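Local coordinates for protein F-112 (Sulfolobus virus-like particle ssv1, PDB 2VQC) that is essential for virus function and, as a winged-helix protein, probably binds DNA, at residues A[19-24]-A[61-66]. Sequence-based numbering, arbitrary orientation.
Sequences IMYKIL and PDECEV
Tyr21 reaches from its helix to a loop-to-strand junction, meeting Glu63 at the end of the loop and Cys64 at the first position of the strand, a worked example of how one long side chain can bridge two elements of a small fold. With CG anti to the backbone N (chi1 -169°), the ring leaves the helix and brings its hydroxyl to the far segment. There Tyr21 OH donates a hydrogen bond of 2.7 Å to Glu63 OE1, which accepts it through its anti lone pair, the one turned away from OE2. The oxygen lies at the ring edge and in its plane; ring and carboxylate are nearly coplanar, 24° apart, although the two side chains cross at about a right angle. Glu63 OE2 has its own partner in a salt bridge with Lys79, so both ends of the carboxylate are held and its rotation is restrained. Beside the hydroxyl, Tyr21 CE1 packs against Cys64 CB at 3.9 Å, also edge-on. Three residues further along the helix, Leu24 adds an apolar touch, its CD1 lying 3.6 Å from Cys64 SG. The contact thus joins helix 13-27 to strand 64-68, an outer strand of the antiparallel winged-helix sheet, which the Cys57-Cys64 disulfide links to helix 43-59; Tyr21 also packs on Ile56 of that helix and edge-to-face with Trp77 of strand 73-77, while Leu24 rests on Phe75 and on Leu30 of strand 29-30.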
ATOM      1  N   ILE A  19      -8.245  -2.414  -0.526  1.00 20.76           N
ATOM      2  CA  ILE A  19      -8.012  -3.861  -0.577  1.00 20.53           C
ATOM      3  C   ILE A  19      -6.624  -4.160  -0.010  1.00 20.25           C
ATOM      4  O   ILE A  19      -6.470  -5.050   0.828  1.00 20.17           O
ATOM      5  CB  ILE A  19      -8.152  -4.430  -2.009  1.00 20.39           C
ATOM      6  CG1 ILE A  19      -9.579  -4.209  -2.528  1.00 20.19           C
ATOM      7  CG2 ILE A  19      -7.818  -5.925  -2.046  1.00 20.60           C
ATOM      8  CD1 ILE A  19      -9.771  -4.591  -3.977  1.00 20.24           C
HETATM    9  N   MSE A  20      -5.630  -3.392  -0.444  1.00 20.09           N
HETATM   10  CA  MSE A  20      -4.263  -3.586   0.028  1.00 20.22           C
HETATM   11  C   MSE A  20      -4.127  -3.298   1.523  1.00 20.12           C
HETATM   12  O   MSE A  20      -3.337  -3.943   2.199  1.00 20.07           O
HETATM   13  CB  MSE A  20      -3.282  -2.703  -0.747  1.00 20.30           C
HETATM   14  CG  MSE A  20      -3.166  -2.993  -2.241  1.00 21.10           C
HETATM   15 SE   MSE A  20      -2.824  -4.870  -2.735  1.00 21.23          SE
HETATM   16  CE  MSE A  20      -4.619  -5.466  -2.557  1.00 24.23           C
ATOM     17  N   TYR A  21      -4.898  -2.342   2.033  1.00 20.04           N
ATOM     18  CA  TYR A  21      -4.789  -1.942   3.435  1.00 19.96           C
ATOM     19  C   TYR A  21      -5.164  -3.086   4.377  1.00 19.99           C
ATOM     20  O   TYR A  21      -4.501  -3.297   5.398  1.00 20.04           O
ATOM     21  CB  TYR A  21      -5.661  -0.720   3.723  1.00 19.71           C
ATOM     22  CG  TYR A  21      -5.406  -0.098   5.079  1.00 19.63           C
ATOM     23  CD1 TYR A  21      -4.219   0.587   5.332  1.00 19.54           C
ATOM     24  CD2 TYR A  21      -6.346  -0.185   6.102  1.00 19.17           C
ATOM     25  CE1 TYR A  21      -3.967   1.163   6.560  1.00 19.08           C
ATOM     26  CE2 TYR A  21      -6.106   0.396   7.342  1.00 19.31           C
ATOM     27  CZ  TYR A  21      -4.908   1.071   7.561  1.00 19.26           C
ATOM     28  OH  TYR A  21      -4.638   1.656   8.774  1.00 19.04           O
ATOM     29  N   LYS A  22      -6.212  -3.830   4.041  1.00 19.78           N
ATOM     30  CA  LYS A  22      -6.566  -4.986   4.857  1.00 20.14           C
ATOM     31  C   LYS A  22      -5.650  -6.189   4.620  1.00 19.89           C
ATOM     32  O   LYS A  22      -5.494  -7.026   5.507  1.00 19.96           O
ATOM     33  CB  LYS A  22      -8.049  -5.347   4.734  1.00 20.11           C
ATOM     34  CG  LYS A  22      -8.522  -5.798   3.401  1.00 20.64           C
ATOM     35  CD  LYS A  22     -10.012  -6.074   3.500  1.00 21.18           C
ATOM     36  CE  LYS A  22     -10.576  -6.480   2.165  1.00 22.40           C
ATOM     37  NZ  LYS A  22     -12.037  -6.797   2.230  1.00 22.20           N
ATOM     38  N   ILE A  23      -5.020  -6.258   3.451  1.00 19.92           N
ATOM     39  CA  ILE A  23      -3.948  -7.231   3.223  1.00 20.04           C
ATOM     40  C   ILE A  23      -2.711  -6.885   4.078  1.00 20.17           C
ATOM     41  O   ILE A  23      -2.002  -7.782   4.550  1.00 20.15           O
ATOM     42  CB  ILE A  23      -3.599  -7.349   1.717  1.00 19.92           C
ATOM     43  CG1 ILE A  23      -4.774  -8.007   0.984  1.00 19.86           C
ATOM     44  CG2 ILE A  23      -2.307  -8.154   1.508  1.00 20.01           C
ATOM     45  CD1 ILE A  23      -4.567  -8.227  -0.501  1.00 20.10           C
ATOM     46  N   LEU A  24      -2.477  -5.589   4.289  1.00 20.29           N
ATOM     47  CA  LEU A  24      -1.387  -5.107   5.143  1.00 20.38           C
ATOM     48  C   LEU A  24      -1.558  -5.580   6.591  1.00 20.50           C
ATOM     49  O   LEU A  24      -0.591  -5.973   7.252  1.00 20.52           O
ATOM     50  CB  LEU A  24      -1.346  -3.570   5.129  1.00 20.43           C
ATOM     51  CG  LEU A  24      -0.023  -2.816   5.343  1.00 20.24           C
ATOM     52  CD1 LEU A  24      -0.313  -1.462   5.990  1.00 19.80           C
ATOM     53  CD2 LEU A  24       1.005  -3.571   6.152  1.00 19.67           C
ATOM     54  N   PRO A  61      -2.447   6.830  11.594  1.00 27.03           N
ATOM     55  CA  PRO A  61      -1.033   6.726  11.975  1.00 27.11           C
ATOM     56  C   PRO A  61      -0.786   5.816  13.186  1.00 27.09           C
ATOM     57  O   PRO A  61       0.354   5.396  13.416  1.00 26.91           O
ATOM     58  CB  PRO A  61      -0.650   8.175  12.293  1.00 27.10           C
ATOM     59  CG  PRO A  61      -1.927   8.825  12.686  1.00 26.92           C
ATOM     60  CD  PRO A  61      -2.999   8.167  11.882  1.00 26.94           C
ATOM     61  N   ASP A  62      -1.842   5.529  13.947  1.00 27.09           N
ATOM     62  CA  ASP A  62      -1.771   4.567  15.055  1.00 27.30           C
ATOM     63  C   ASP A  62      -1.809   3.098  14.602  1.00 27.14           C
ATOM     64  O   ASP A  62      -1.511   2.206  15.396  1.00 27.09           O
ATOM     65  CB  ASP A  62      -2.899   4.824  16.065  1.00 27.39           C
ATOM     66  CG  ASP A  62      -4.283   4.682  15.452  1.00 27.99           C
ATOM     67  OD1 ASP A  62      -4.523   5.274  14.374  1.00 29.16           O
ATOM     68  OD2 ASP A  62      -5.130   3.986  16.051  1.00 28.99           O
ATOM     69  N   GLU A  63      -2.184   2.856  13.344  1.00 27.31           N
ATOM     70  CA  GLU A  63      -2.267   1.497  12.777  1.00 27.36           C
ATOM     71  C   GLU A  63      -1.176   1.219  11.751  1.00 27.61           C
ATOM     72  O   GLU A  63      -0.620   0.123  11.706  1.00 27.47           O
ATOM     73  CB  GLU A  63      -3.611   1.289  12.075  1.00 27.33           C
ATOM     74  CG  GLU A  63      -4.837   1.458  12.951  1.00 27.33           C
ATOM     75  CD  GLU A  63      -6.137   1.212  12.195  1.00 27.18           C
ATOM     76  OE1 GLU A  63      -6.120   1.193  10.946  1.00 26.26           O
ATOM     77  OE2 GLU A  63      -7.182   1.037  12.854  1.00 28.11           O
ATOM     78  N   CYS A  64      -0.911   2.205  10.900  1.00 28.14           N
ATOM     79  CA  CYS A  64      -0.023   2.037   9.762  1.00 28.34           C
ATOM     80  C   CYS A  64       1.164   2.989   9.847  1.00 28.55           C
ATOM     81  O   CYS A  64       1.056   4.111  10.354  1.00 28.57           O
ATOM     82  CB  CYS A  64      -0.775   2.280   8.447  1.00 28.19           C
ATOM     83  SG  CYS A  64       0.273   1.984   6.988  1.00 29.14           S
ATOM     84  N   GLU A  65       2.296   2.530   9.330  1.00 28.83           N
ATOM     85  CA  GLU A  65       3.514   3.318   9.292  1.00 29.13           C
ATOM     86  C   GLU A  65       4.133   3.196   7.907  1.00 29.18           C
ATOM     87  O   GLU A  65       4.413   2.089   7.438  1.00 29.04           O
ATOM     88  CB  GLU A  65       4.492   2.806  10.343  1.00 29.20           C
ATOM     89  CG  GLU A  65       5.658   3.739  10.609  1.00 29.64           C
ATOM     90  CD  GLU A  65       6.690   3.131  11.536  1.00 29.69           C
ATOM     91  OE1 GLU A  65       6.731   1.888  11.654  1.00 30.63           O
ATOM     92  OE2 GLU A  65       7.468   3.898  12.141  1.00 31.00           O
ATOM     93  N   VAL A  66       4.329   4.333   7.251  1.00 29.31           N
ATOM     94  CA  VAL A  66       4.990   4.365   5.961  1.00 29.64           C
ATOM     95  C   VAL A  66       6.484   4.536   6.218  1.00 29.90           C
ATOM     96  O   VAL A  66       6.929   5.600   6.656  1.00 30.15           O
ATOM     97  CB  VAL A  66       4.461   5.509   5.076  1.00 29.56           C
ATOM     98  CG1 VAL A  66       5.149   5.493   3.710  1.00 29.70           C
ATOM     99  CG2 VAL A  66       2.946   5.402   4.923  1.00 29.56           C
TER